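GH3 beta-N-acetylglucosaminidase (Paenibacillaceae, PDB 6K5J) removes terminal N-acetylglucosamine residues from beta-linked sugar chains, as a glycoside hydrolase of family 3. Local coordinates at residues V177-K182 with R222-V227; A57-L62 with R126-N131; P389-W394 with S449-V454; P243-S248 with V286-A291. All coordinates share one frame; numbering follows the deposited sequence.

Overall arrangement
Interactions 1, 2 and 4 all lie in the N-terminal TIM-barrel domain of the family, whereas interaction 3 sits in a separate mixed sheet, its centre about 42 Å from that of interaction 1. The bound N-acetylglucosamine marks the reference point: K182 of interaction 1 hydrogen-bonds to it directly, the side chain of T245 in interaction 4 stays about 9 Å away, and that of I130 in interaction 2 about 12 Å. Interactions 1 and 2 touch, A178 N probably hydrogen-bonding to N131 O at 2.9 Å, tying strand 178-184 to the chain that leaves helix 111-127 and enters strand 132-133. Interaction 4 lies about 9 Å from interaction 1 at their nearest atoms.

Interaction 1. Residues V177-K182 with R222-V227; sequences VAATVK and RGVDAV. With NAG (2-acetamido-2-deoxy-beta-D-glucopyranose), chain B.
A179 and V181 pair with A226 where strand 178-184 runs parallel to strand 226-229, two neighbours in the TIM barrel of this family 3 hydrolase. V181 N donates to A226 O at 3.1 Å, standing 35° off the carbonyl plane. A226 N reaches A179 O at 3.0 Å, but the bond is weak, bent to 121° at the hydrogen. T180 CA adds a CA-H...O contact to A226 O. D225 carries its CG anti to its own carbonyl carbon (chi1 -78°), which brings OD2 within 3.3 Å of A178 CB; the carboxylate is satisfied by salt bridges, OD2 with R340 and OD1 with R339. T180 OG1 lies 3.6 Å from A226 CB and is hydrogen-bonded to N133 O. V181 points to the other face of the sheet, where its CG2 crosses V227 CG2 at 3.7 Å and its CG1 meets V224 CG2, in the loop before the strand, tip to tip at 3.8 Å. The extended chain of K182 carries NZ away from the strand pair to the bound N-acetylglucosamine. E85, in a salt bridge, and F134 O also hold NZ. A methionine in its place would probably cost the sugar's O3 and O4 this donor and leave E85 without the lysine's charge. K182 NZ sits 2.9 Å from O3 of the sugar, and 3.2 Å from O4 in a weak bond.

Interaction 2. Residues A57-L62 with R126-N131; sequences AQVAKL and RALGIN
V59 projects from helix 56-72 into the hollow between L128 and I130, on the turn that follows helix 111-127. One branch does the touching: CG1, set anti to the backbone N (chi1 -180°), is the branch that faces the turn, 3.8 Å from L128 CB and 4.0 Å from L128 CD1. The tip of I130 meets the same methyl next to the leucine, its CD1 4.1 Å from V59 CG1. L128 crosses the valine at a slant, and beyond this contact its side chain also packs on P56 and L92, while that of I130 reaches I80 of the neighbouring strand. Beside the valine, A60 has so little bulk that the backbones come close, with A60 CA 4.1 Å from L128 CA. Its methyl, CB, rests 4.0 Å from A127 O. A60 CA also points its hydrogen at L128 O, 3.5 Å away with 155° at the hydrogen, and S63 OG supplies that oxygen with a hydrogen bond. G129 turns the chain just past this close approach: with phi at 81°, it sends N back to R126 O at 3.0 Å, while I130 N bonds to L125 O. G129 is thus the C-prime residue of a Schellman motif, which ends helix 111-127 and leads the chain into strand 132-133, a helix-to-strand connection of the alpha/beta barrel.

Interaction 3. Residues P389-W394 with S449-V454; sequences PVLVVW and SQVVVV
L391, V392 and V393 lie opposite V451, V452 and V453 in parallel register, the two short strand axes 4.7 Å apart and turned 17° against each other. These neighbours belong to the six-stranded mixed sheet outside the barrel. Four backbone bonds link them in the alternating pattern of a parallel sheet: L391 N to Q450 O, V452 N to L391 O, V393 N to V452 O and V454 N to V393 O. On one face L391 and V451 lie side by side, as do V393 and V453, whose CG2 atoms are 3.9 Å apart; helix 435-447 covers it through L444 and I441. On the other face V390 CG1 slants across V452 CG2 at 4.1 Å, W394 lies beside V454 with W394 CE3 3.9 Å from V454 CG2, and L413 of helix 413-419 packs against V392, V452 and V454. At the start of the pair Q450, its CG anti to its own carbonyl carbon (chi1 -77°) and its chain extended, carries NE2 to P389 O, donating at 3.0 Å from above the carbonyl plane with the acceptor nearly in the amide plane; Q450 OE1 accepts from D385 N. A water also donates to P389 O and accepts from Q450 N. A leucine in place of Q450 would probably leave P389 O with one partner fewer and D385 N without this acceptor. Between these strands the contact is thus apolar on both faces, its polar bridging gathered at their beginning.

Interaction 4. Residues P243-S248 with V286-A291; sequences PATLSS and VQAVEA
A291 puts its methyl directly against the backbone of the 243-248 loop, CB lying 3.5 Å from both L246 C and S247 C. At this distance the small side chain lets the last turn of helix 281-291 sit against the loop, and S248 CA approaches A291 O at 3.4 Å in a nearly straight CA-H...O contact, 167° at the hydrogen. L246 is the second main partner. Its CG is anti to its carbonyl carbon (chi1 -52°), and CD2 rests on the helix surface one turn earlier, 3.7 Å from A288 N and 4.0 Å from A288 CB. Q287 meets the same methyl through CB, at 4.1 Å from L246 CD2. Between the two sides a water donates to Q287 O at 2.7 Å and, weakly, to L246 O. T245 O faces the CA of A288 and is buried here with no polar partner in the model, whereas T245 OG1 is held by T229 and H231. Just beyond, S247 OG bonds to E238 and caps V250 N, starting helix 249-258. The arrangement is that of a TIM-barrel loop, between strand 226-229 and helix 249-258, packed on another helix of the barrel.

Interaction 1. Residues V177-K182 with R222-V227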
loop_
_atom_site.group_PDB
_atom_site.type_symbol
_atom_site.label_atom_id
_atom_site.label_comp_id
_atom_site.label_asym_id
_atom_site.label_seq_id
_atom_site.Cartn_x
_atom_site.Cartn_y
_atom_site.Cartn_z
ATOM N N VAL A 177 13.340 -6.207 -8.145
ATOM C CA VAL A 177 11.894 -6.023 -8.261
ATOM C C VAL A 177 11.642 -4.635 -8.836
ATOM O O VAL A 177 12.107 -3.633 -8.278
ATOM C CB VAL A 177 11.188 -6.195 -6.906
ATOM C CG1 VAL A 177 9.709 -5.836 -7.023
ATOM C CG2 VAL A 177 11.367 -7.619 -6.397
ATOM N N ALA A 178 10.924 -4.576 -9.957
ATOM C CA ALA A 178 10.561 -3.290 -10.536
ATOM C C ALA A 178 9.690 -2.504 -9.568
ATOM O O ALA A 178 8.667 -3.004 -9.099
ATOM C CB ALA A 178 9.817 -3.500 -11.856
ATOM N N ALA A 179 10.103 -1.281 -9.257
ATOM C CA ALA A 179 9.292 -0.398 -8.430
ATOM C C ALA A 179 8.290 0.357 -9.291
ATOM O O ALA A 179 8.562 0.699 -10.445
ATOM C CB ALA A 179 10.170 0.599 -7.671
ATOM N N THR A 180 7.124 0.634 -8.705
ATOM C CA THR A 180 6.048 1.366 -9.375
ATOM C C THR A 180 5.613 2.487 -8.441
ATOM O O THR A 180 4.810 2.255 -7.529
ATOM C CB THR A 180 4.856 0.465 -9.710
ATOM O OG1 THR A 180 5.298 -0.714 -10.379
ATOM C CG2 THR A 180 3.842 1.214 -10.618
ATOM N N VAL A 181 6.118 3.704 -8.659
ATOM C CA VAL A 181 5.695 4.809 -7.804
ATOM C C VAL A 181 4.262 5.196 -8.151
ATOM O O VAL A 181 3.864 5.187 -9.323
ATOM C CB VAL A 181 6.670 5.995 -7.919
ATOM C CG1 VAL A 181 8.008 5.594 -7.307
ATOM C CG2 VAL A 181 6.851 6.444 -9.376
ATOM N N LYS A 182 3.473 5.537 -7.126
ATOM C CA LYS A 182 2.042 5.763 -7.301
ATOM C C LYS A 182 1.591 6.797 -6.271
ATOM O O LYS A 182 2.263 7.009 -5.262
ATOM C CB LYS A 182 1.272 4.430 -7.176
ATOM C CG LYS A 182 1.303 3.784 -5.766
ATOM C CD LYS A 182 0.645 2.380 -5.797
ATOM C CE LYS A 182 0.434 1.805 -4.380
ATOM N NZ LYS A 182 -0.088 0.384 -4.448
ATOM N N ARG A 222 16.153 9.742 -10.690
ATOM C CA ARG A 222 17.086 8.718 -10.242
ATOM C C ARG A 222 16.898 7.383 -10.945
ATOM O O ARG A 222 17.773 6.518 -10.835
ATOM C CB ARG A 222 16.979 8.527 -8.726
ATOM C CG ARG A 222 17.621 9.670 -7.956
ATOM C CD ARG A 222 17.086 9.767 -6.539
ATOM N NE ARG A 222 17.708 10.875 -5.813
ATOM C CZ ARG A 222 17.377 12.156 -5.962
ATOM N NH1 ARG A 222 16.417 12.509 -6.809
ATOM N NH2 ARG A 222 18.004 13.091 -5.256
ATOM N N GLY A 223 15.799 7.198 -11.665
ATOM C CA GLY A 223 15.568 5.953 -12.367
ATOM C C GLY A 223 14.528 5.094 -11.681
ATOM O O GLY A 223 14.828 4.456 -10.667
ATOM N N VAL A 224 13.298 5.081 -12.199
ATOM C CA VAL A 224 12.230 4.259 -11.634
ATOM C C VAL A 224 11.596 3.436 -12.754
ATOM O O VAL A 224 11.330 3.947 -13.847
ATOM C CB VAL A 224 11.175 5.107 -10.890
ATOM C CG1 VAL A 224 10.493 6.102 -11.832
ATOM C CG2 VAL A 224 10.143 4.196 -10.184
ATOM N N ASP A 225 11.358 2.153 -12.477
ATOM C CA ASP A 225 10.934 1.227 -13.523
ATOM C C ASP A 225 9.528 1.518 -14.022
ATOM O O ASP A 225 9.242 1.297 -15.203
ATOM C CB ASP A 225 11.003 -0.215 -13.019
ATOM C CG ASP A 225 12.417 -0.761 -13.000
ATOM O OD1 ASP A 225 13.330 -0.107 -13.559
ATOM O OD2 ASP A 225 12.613 -1.841 -12.422
ATOM N N ALA A 226 8.634 1.992 -13.152
ATOM C CA ALA A 226 7.247 2.182 -13.554
ATOM C C ALA A 226 6.613 3.271 -12.704
ATOM O O ALA A 226 7.076 3.581 -11.604
ATOM C CB ALA A 226 6.451 0.865 -13.459
ATOM N N VAL A 227 5.571 3.888 -13.271
ATOM C CA VAL A 227 4.737 4.891 -12.616
ATOM C C VAL A 227 3.280 4.460 -12.801
ATOM O O VAL A 227 2.863 4.149 -13.924
ATOM C CB VAL A 227 4.978 6.299 -13.211
ATOM C CG1 VAL A 227 4.023 7.346 -12.611
ATOM C CG2 VAL A 227 6.442 6.735 -13.021
HETATM C C1 NAG B . -6.082 0.192 -6.525
HETATM C C2 NAG B . -5.111 0.969 -5.601
HETATM C C3 NAG B . -3.645 0.749 -6.017
HETATM C C4 NAG B . -3.342 -0.728 -6.227
HETATM C C5 NAG B . -4.338 -1.305 -7.218
HETATM C C6 NAG B . -4.135 -2.776 -7.506
HETATM C C7 NAG B . -5.572 3.152 -4.541
HETATM C C8 NAG B . -5.881 4.603 -4.791
HETATM N N2 NAG B . -5.433 2.390 -5.631
HETATM O O1 NAG B . -7.335 0.192 -5.927
HETATM O O3 NAG B . -2.772 1.276 -5.022
HETATM O O4 NAG B . -2.019 -0.894 -6.725
HETATM O O5 NAG B . -5.649 -1.167 -6.663
HETATM O O6 NAG B . -4.480 -3.578 -6.383
HETATM O O7 NAG B . -5.432 2.700 -3.407
#

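Interaction 2. Residues A57-L62 with R126-N131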
loop_
_atom_site.group_PDB
_atom_site.type_symbol
_atom_site.label_atom_id
_atom_site.label_comp_id
_atom_site.label_asym_id
_atom_site.label_seq_id
_atom_site.Cartn_x
_atom_site.Cartn_y
_atom_site.Cartn_z
ATOM N N ALA A 57 6.611 -21.345 -0.236
ATOM C CA ALA A 57 6.866 -22.438 -1.172
ATOM C C ALA A 57 5.792 -22.495 -2.249
ATOM O O ALA A 57 6.093 -22.715 -3.428
ATOM C CB ALA A 57 6.938 -23.772 -0.428
ATOM N N GLN A 58 4.537 -22.269 -1.861
ATOM C CA GLN A 58 3.435 -22.297 -2.815
ATOM C C GLN A 58 3.505 -21.119 -3.788
ATOM O O GLN A 58 3.226 -21.281 -4.987
ATOM C CB GLN A 58 2.099 -22.324 -2.051
ATOM C CG GLN A 58 0.867 -22.004 -2.908
ATOM C CD GLN A 58 0.564 -20.506 -2.932
ATOM O OE1 GLN A 58 0.764 -19.814 -1.942
ATOM N NE2 GLN A 58 0.100 -20.010 -4.064
ATOM N N VAL A 59 3.876 -19.929 -3.302
ATOM C CA VAL A 59 3.941 -18.759 -4.179
ATOM C C VAL A 59 5.064 -18.926 -5.197
ATOM O O VAL A 59 4.883 -18.676 -6.394
ATOM C CB VAL A 59 4.123 -17.465 -3.357
ATOM C CG1 VAL A 59 4.177 -16.241 -4.293
ATOM C CG2 VAL A 59 2.981 -17.301 -2.346
ATOM N N ALA A 60 6.246 -19.327 -4.727
ATOM C CA ALA A 60 7.363 -19.572 -5.635
ATOM C C ALA A 60 6.995 -20.608 -6.691
ATOM O O ALA A 60 7.311 -20.442 -7.878
ATOM C CB ALA A 60 8.592 -20.020 -4.837
ATOM N N LYS A 61 6.320 -21.686 -6.280
ATOM C CA LYS A 61 5.860 -22.679 -7.249
ATOM C C LYS A 61 4.896 -22.068 -8.253
ATOM O O LYS A 61 4.958 -22.370 -9.453
ATOM C CB LYS A 61 5.169 -23.838 -6.534
ATOM C CG LYS A 61 6.064 -24.966 -6.094
ATOM C CD LYS A 61 5.191 -26.169 -5.734
ATOM C CE LYS A 61 3.959 -26.212 -6.641
ATOM N NZ LYS A 61 3.379 -27.585 -6.810
ATOM N N LEU A 62 3.982 -21.224 -7.772
ATOM C CA LEU A 62 2.978 -20.622 -8.644
ATOM C C LEU A 62 3.618 -19.682 -9.662
ATOM O O LEU A 62 3.275 -19.710 -10.850
ATOM C CB LEU A 62 1.937 -19.884 -7.793
ATOM C CG LEU A 62 0.937 -19.015 -8.555
ATOM C CD1 LEU A 62 0.082 -19.870 -9.479
ATOM C CD2 LEU A 62 0.069 -18.238 -7.559
ATOM N N ARG A 126 11.282 -11.334 -4.700
ATOM C CA ARG A 126 12.020 -11.927 -5.813
ATOM C C ARG A 126 12.262 -13.414 -5.581
ATOM O O ARG A 126 12.195 -14.219 -6.522
ATOM C CB ARG A 126 13.341 -11.187 -6.024
ATOM C CG ARG A 126 14.032 -11.482 -7.362
ATOM C CD ARG A 126 13.139 -11.123 -8.552
ATOM N NE ARG A 126 13.464 -11.920 -9.737
ATOM C CZ ARG A 126 13.881 -11.422 -10.902
ATOM N NH1 ARG A 126 14.017 -10.114 -11.069
ATOM N NH2 ARG A 126 14.164 -12.241 -11.908
ATOM N N ALA A 127 12.513 -13.801 -4.328
ATOM C CA ALA A 127 12.644 -15.215 -3.991
ATOM C C ALA A 127 11.367 -15.990 -4.275
ATOM O O ALA A 127 11.423 -17.212 -4.463
ATOM C CB ALA A 127 13.036 -15.368 -2.521
ATOM N N LEU A 128 10.217 -15.312 -4.332
ATOM C CA LEU A 128 8.955 -15.961 -4.646
ATOM C C LEU A 128 8.596 -15.869 -6.127
ATOM O O LEU A 128 7.477 -16.231 -6.502
ATOM C CB LEU A 128 7.829 -15.357 -3.802
ATOM C CG LEU A 128 8.050 -15.351 -2.288
ATOM C CD1 LEU A 128 6.796 -14.844 -1.579
ATOM C CD2 LEU A 128 8.420 -16.730 -1.772
ATOM N N GLY A 129 9.509 -15.392 -6.974
ATOM C CA GLY A 129 9.209 -15.243 -8.384
ATOM C C GLY A 129 8.430 -13.994 -8.731
ATOM O O GLY A 129 7.990 -13.848 -9.882
ATOM N N ILE A 130 8.237 -13.098 -7.776
ATOM C CA ILE A 130 7.574 -11.818 -8.014
ATOM C C ILE A 130 8.638 -10.796 -8.403
ATOM O O ILE A 130 9.624 -10.607 -7.682
ATOM C CB ILE A 130 6.797 -11.373 -6.761
ATOM C CG1 ILE A 130 5.684 -12.378 -6.459
ATOM C CG2 ILE A 130 6.256 -9.958 -6.920
ATOM C CD1 ILE A 130 5.216 -12.367 -5.004
ATOM N N ASN A 131 8.443 -10.130 -9.538
ATOM C CA ASN A 131 9.477 -9.268 -10.102
ATOM C C ASN A 131 9.014 -7.826 -10.257
ATOM O O ASN A 131 9.728 -7.016 -10.854
ATOM C CB ASN A 131 9.964 -9.826 -11.448
ATOM C CG ASN A 131 8.828 -10.080 -12.424
ATOM O OD1 ASN A 131 7.919 -9.269 -12.550
ATOM N ND2 ASN A 131 8.882 -11.211 -13.126
#

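Interaction 3. Residues P389-W394 with S449-V454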
loop_
_atom_site.group_PDB
_atom_site.type_symbol
_atom_site.label_atom_id
_atom_site.label_comp_id
_atom_site.label_asym_id
_atom_site.label_seq_id
_atom_site.Cartn_x
_atom_site.Cartn_y
_atom_site.Cartn_z
ATOM N N PRO A 389 -2.715 -4.419 37.238
ATOM C CA PRO A 389 -3.204 -4.984 35.975
ATOM C C PRO A 389 -3.336 -3.906 34.911
ATOM O O PRO A 389 -3.435 -2.712 35.201
ATOM C CB PRO A 389 -4.582 -5.561 36.337
ATOM C CG PRO A 389 -4.648 -5.530 37.843
ATOM C CD PRO A 389 -3.757 -4.421 38.277
ATOM N N VAL A 390 -3.351 -4.352 33.662
ATOM C CA VAL A 390 -3.483 -3.468 32.512
ATOM C C VAL A 390 -4.604 -4.004 31.635
ATOM O O VAL A 390 -4.589 -5.178 31.247
ATOM C CB VAL A 390 -2.172 -3.380 31.708
ATOM C CG1 VAL A 390 -2.284 -2.326 30.593
ATOM C CG2 VAL A 390 -0.993 -3.073 32.628
ATOM N N LEU A 391 -5.573 -3.156 31.331
ATOM C CA LEU A 391 -6.602 -3.488 30.361
ATOM C C LEU A 391 -6.175 -2.936 29.005
ATOM O O LEU A 391 -6.024 -1.722 28.848
ATOM C CB LEU A 391 -7.950 -2.907 30.777
ATOM C CG LEU A 391 -9.055 -3.108 29.733
ATOM C CD1 LEU A 391 -9.386 -4.606 29.550
ATOM C CD2 LEU A 391 -10.290 -2.313 30.097
ATOM N N VAL A 392 -5.968 -3.817 28.036
ATOM C CA VAL A 392 -5.661 -3.411 26.669
ATOM C C VAL A 392 -6.896 -3.648 25.811
ATOM O O VAL A 392 -7.429 -4.766 25.769
ATOM C CB VAL A 392 -4.449 -4.169 26.104
ATOM C CG1 VAL A 392 -4.207 -3.760 24.631
ATOM C CG2 VAL A 392 -3.206 -3.906 26.963
ATOM N N VAL A 393 -7.350 -2.601 25.131
ATOM C CA VAL A 393 -8.469 -2.687 24.200
ATOM C C VAL A 393 -7.896 -2.786 22.791
ATOM O O VAL A 393 -7.225 -1.862 22.317
ATOM C CB VAL A 393 -9.411 -1.482 24.346
ATOM C CG1 VAL A 393 -10.658 -1.675 23.491
ATOM C CG2 VAL A 393 -9.801 -1.300 25.809
ATOM N N TRP A 394 -8.129 -3.914 22.130
ATOM C CA TRP A 394 -7.451 -4.227 20.878
ATOM C C TRP A 394 -8.464 -4.268 19.747
ATOM O O TRP A 394 -9.409 -5.071 19.802
ATOM C CB TRP A 394 -6.702 -5.556 20.976
ATOM C CG TRP A 394 -5.996 -5.921 19.698
ATOM C CD1 TRP A 394 -6.408 -6.831 18.762
ATOM C CD2 TRP A 394 -4.766 -5.371 19.208
ATOM N NE1 TRP A 394 -5.512 -6.875 17.715
ATOM C CE2 TRP A 394 -4.496 -5.989 17.964
ATOM C CE3 TRP A 394 -3.871 -4.408 19.694
ATOM C CZ2 TRP A 394 -3.360 -5.689 17.208
ATOM C CZ3 TRP A 394 -2.743 -4.106 18.935
ATOM C CH2 TRP A 394 -2.503 -4.744 17.704
ATOM N N SER A 449 -7.995 -0.048 36.442
ATOM C CA SER A 449 -7.904 1.395 36.229
ATOM C C SER A 449 -6.862 1.780 35.173
ATOM O O SER A 449 -7.018 2.817 34.511
ATOM C CB SER A 449 -7.615 2.101 37.558
ATOM O OG SER A 449 -6.235 2.339 37.732
ATOM N N GLN A 450 -5.809 0.975 34.999
ATOM C CA GLN A 450 -4.838 1.177 33.925
ATOM C C GLN A 450 -5.411 0.645 32.619
ATOM O O GLN A 450 -5.471 -0.575 32.414
ATOM C CB GLN A 450 -3.526 0.460 34.225
ATOM C CG GLN A 450 -2.630 1.135 35.219
ATOM C CD GLN A 450 -1.242 0.538 35.203
ATOM O OE1 GLN A 450 -0.245 1.252 35.089
ATOM N NE2 GLN A 450 -1.168 -0.787 35.310
ATOM N N VAL A 451 -5.777 1.548 31.709
ATOM C CA VAL A 451 -6.385 1.191 30.432
ATOM C C VAL A 451 -5.541 1.761 29.297
ATOM O O VAL A 451 -5.222 2.955 29.295
ATOM C CB VAL A 451 -7.834 1.702 30.328
ATOM C CG1 VAL A 451 -8.435 1.285 28.984
ATOM C CG2 VAL A 451 -8.683 1.157 31.489
ATOM N N VAL A 452 -5.174 0.905 28.346
ATOM C CA VAL A 452 -4.577 1.328 27.082
ATOM C C VAL A 452 -5.543 0.950 25.972
ATOM O O VAL A 452 -5.768 -0.242 25.720
ATOM C CB VAL A 452 -3.208 0.679 26.818
ATOM C CG1 VAL A 452 -2.620 1.236 25.505
ATOM C CG2 VAL A 452 -2.246 0.885 27.982
ATOM N N VAL A 453 -6.086 1.943 25.284
ATOM C CA VAL A 453 -6.863 1.679 24.081
ATOM C C VAL A 453 -5.947 1.838 22.882
ATOM O O VAL A 453 -5.342 2.902 22.689
ATOM C CB VAL A 453 -8.075 2.611 23.953
ATOM C CG1 VAL A 453 -8.811 2.305 22.639
ATOM C CG2 VAL A 453 -8.992 2.441 25.138
ATOM N N VAL A 454 -5.835 0.781 22.090
ATOM C CA VAL A 454 -5.246 0.882 20.763
ATOM C C VAL A 454 -6.368 1.322 19.828
ATOM O O VAL A 454 -7.347 0.596 19.635
ATOM C CB VAL A 454 -4.618 -0.444 20.325
ATOM C CG1 VAL A 454 -4.066 -0.319 18.920
ATOM C CG2 VAL A 454 -3.497 -0.841 21.279
HETATM O O HOH W 1 -4.810 -1.192 36.908
#

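Interaction 4. Residues P243-S248 with V286-A291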
loop_
_atom_site.group_PDB
_atom_site.type_symbol
_atom_site.label_atom_id
_atom_site.label_comp_id
_atom_site.label_asym_id
_atom_site.label_seq_id
_atom_site.Cartn_x
_atom_site.Cartn_y
_atom_site.Cartn_z
ATOM N N PRO A 243 -10.027 11.757 -15.559
ATOM C CA PRO A 243 -9.011 11.532 -14.522
ATOM C C PRO A 243 -7.637 11.381 -15.160
ATOM O O PRO A 243 -7.508 11.144 -16.364
ATOM C CB PRO A 243 -9.471 10.234 -13.848
ATOM C CG PRO A 243 -10.247 9.521 -14.899
ATOM C CD PRO A 243 -10.902 10.586 -15.751
ATOM N N ALA A 244 -6.598 11.534 -14.332
ATOM C CA ALA A 244 -5.228 11.468 -14.837
ATOM C C ALA A 244 -4.996 10.207 -15.662
ATOM O O ALA A 244 -4.309 10.246 -16.686
ATOM C CB ALA A 244 -4.236 11.527 -13.674
ATOM N N THR A 245 -5.576 9.081 -15.232
ATOM C CA THR A 245 -5.439 7.816 -15.949
ATOM C C THR A 245 -5.867 7.919 -17.407
ATOM O O THR A 245 -5.314 7.223 -18.263
ATOM C CB THR A 245 -6.278 6.743 -15.248
ATOM O OG1 THR A 245 -5.835 6.621 -13.894
ATOM C CG2 THR A 245 -6.153 5.386 -15.948
ATOM N N LEU A 246 -6.858 8.756 -17.706
ATOM C CA LEU A 246 -7.418 8.875 -19.047
ATOM C C LEU A 246 -7.079 10.199 -19.725
ATOM O O LEU A 246 -7.694 10.536 -20.741
ATOM C CB LEU A 246 -8.941 8.692 -18.991
ATOM C CG LEU A 246 -9.419 7.433 -18.263
ATOM C CD1 LEU A 246 -10.936 7.269 -18.360
ATOM C CD2 LEU A 246 -8.714 6.180 -18.798
ATOM N N SER A 247 -6.115 10.951 -19.205
ATOM C CA SER A 247 -5.829 12.305 -19.671
ATOM C C SER A 247 -4.499 12.354 -20.408
ATOM O O SER A 247 -3.439 12.140 -19.802
ATOM C CB SER A 247 -5.790 13.277 -18.495
ATOM O OG SER A 247 -5.167 14.484 -18.880
ATOM N N SER A 248 -4.541 12.665 -21.709
ATOM C CA SER A 248 -3.276 12.864 -22.413
ATOM C C SER A 248 -2.521 14.065 -21.855
ATOM O O SER A 248 -1.288 14.069 -21.862
ATOM C CB SER A 248 -3.515 13.000 -23.924
ATOM O OG SER A 248 -4.451 14.022 -24.204
ATOM N N VAL A 286 -8.942 1.578 -23.744
ATOM C CA VAL A 286 -8.578 2.283 -24.973
ATOM C C VAL A 286 -8.152 3.708 -24.655
ATOM O O VAL A 286 -7.127 4.195 -25.143
ATOM C CB VAL A 286 -9.755 2.254 -25.971
ATOM C CG1 VAL A 286 -9.446 3.111 -27.201
ATOM C CG2 VAL A 286 -10.069 0.825 -26.366
ATOM N N GLN A 287 -8.931 4.398 -23.823
ATOM C CA GLN A 287 -8.622 5.790 -23.528
ATOM C C GLN A 287 -7.337 5.930 -22.723
ATOM O O GLN A 287 -6.620 6.929 -22.873
ATOM C CB GLN A 287 -9.787 6.438 -22.791
ATOM C CG GLN A 287 -10.871 6.946 -23.720
ATOM C CD GLN A 287 -12.081 7.441 -22.971
ATOM O OE1 GLN A 287 -13.141 6.813 -22.991
ATOM N NE2 GLN A 287 -11.934 8.572 -22.302
ATOM N N ALA A 288 -7.026 4.944 -21.874
ATOM C CA ALA A 288 -5.768 4.975 -21.130
ATOM C C ALA A 288 -4.563 4.864 -22.060
ATOM O O ALA A 288 -3.570 5.584 -21.890
ATOM C CB ALA A 288 -5.749 3.849 -20.096
ATOM N N VAL A 289 -4.613 3.961 -23.034
ATOM C CA VAL A 289 -3.511 3.874 -23.989
ATOM C C VAL A 289 -3.410 5.169 -24.786
ATOM O O VAL A 289 -2.319 5.717 -24.977
ATOM C CB VAL A 289 -3.684 2.654 -24.914
ATOM C CG1 VAL A 289 -2.682 2.726 -26.065
ATOM C CG2 VAL A 289 -3.512 1.348 -24.116
ATOM N N GLU A 290 -4.554 5.704 -25.223
ATOM C CA GLU A 290 -4.530 6.959 -25.974
ATOM C C GLU A 290 -3.932 8.086 -25.142
ATOM O O GLU A 290 -3.230 8.954 -25.673
ATOM C CB GLU A 290 -5.940 7.319 -26.433
ATOM C CG GLU A 290 -6.467 6.415 -27.542
ATOM C CD GLU A 290 -7.855 6.834 -28.008
ATOM O OE1 GLU A 290 -8.760 6.918 -27.148
ATOM O OE2 GLU A 290 -8.035 7.099 -29.217
ATOM N N ALA A 291 -4.186 8.084 -23.834
ATOM C CA ALA A 291 -3.638 9.123 -22.969
ATOM C C ALA A 291 -2.136 8.982 -22.761
ATOM O O ALA A 291 -1.482 9.977 -22.429
ATOM C CB ALA A 291 -4.360 9.118 -21.614
HETATM O O HOH W 2 -7.714 9.226 -23.847
#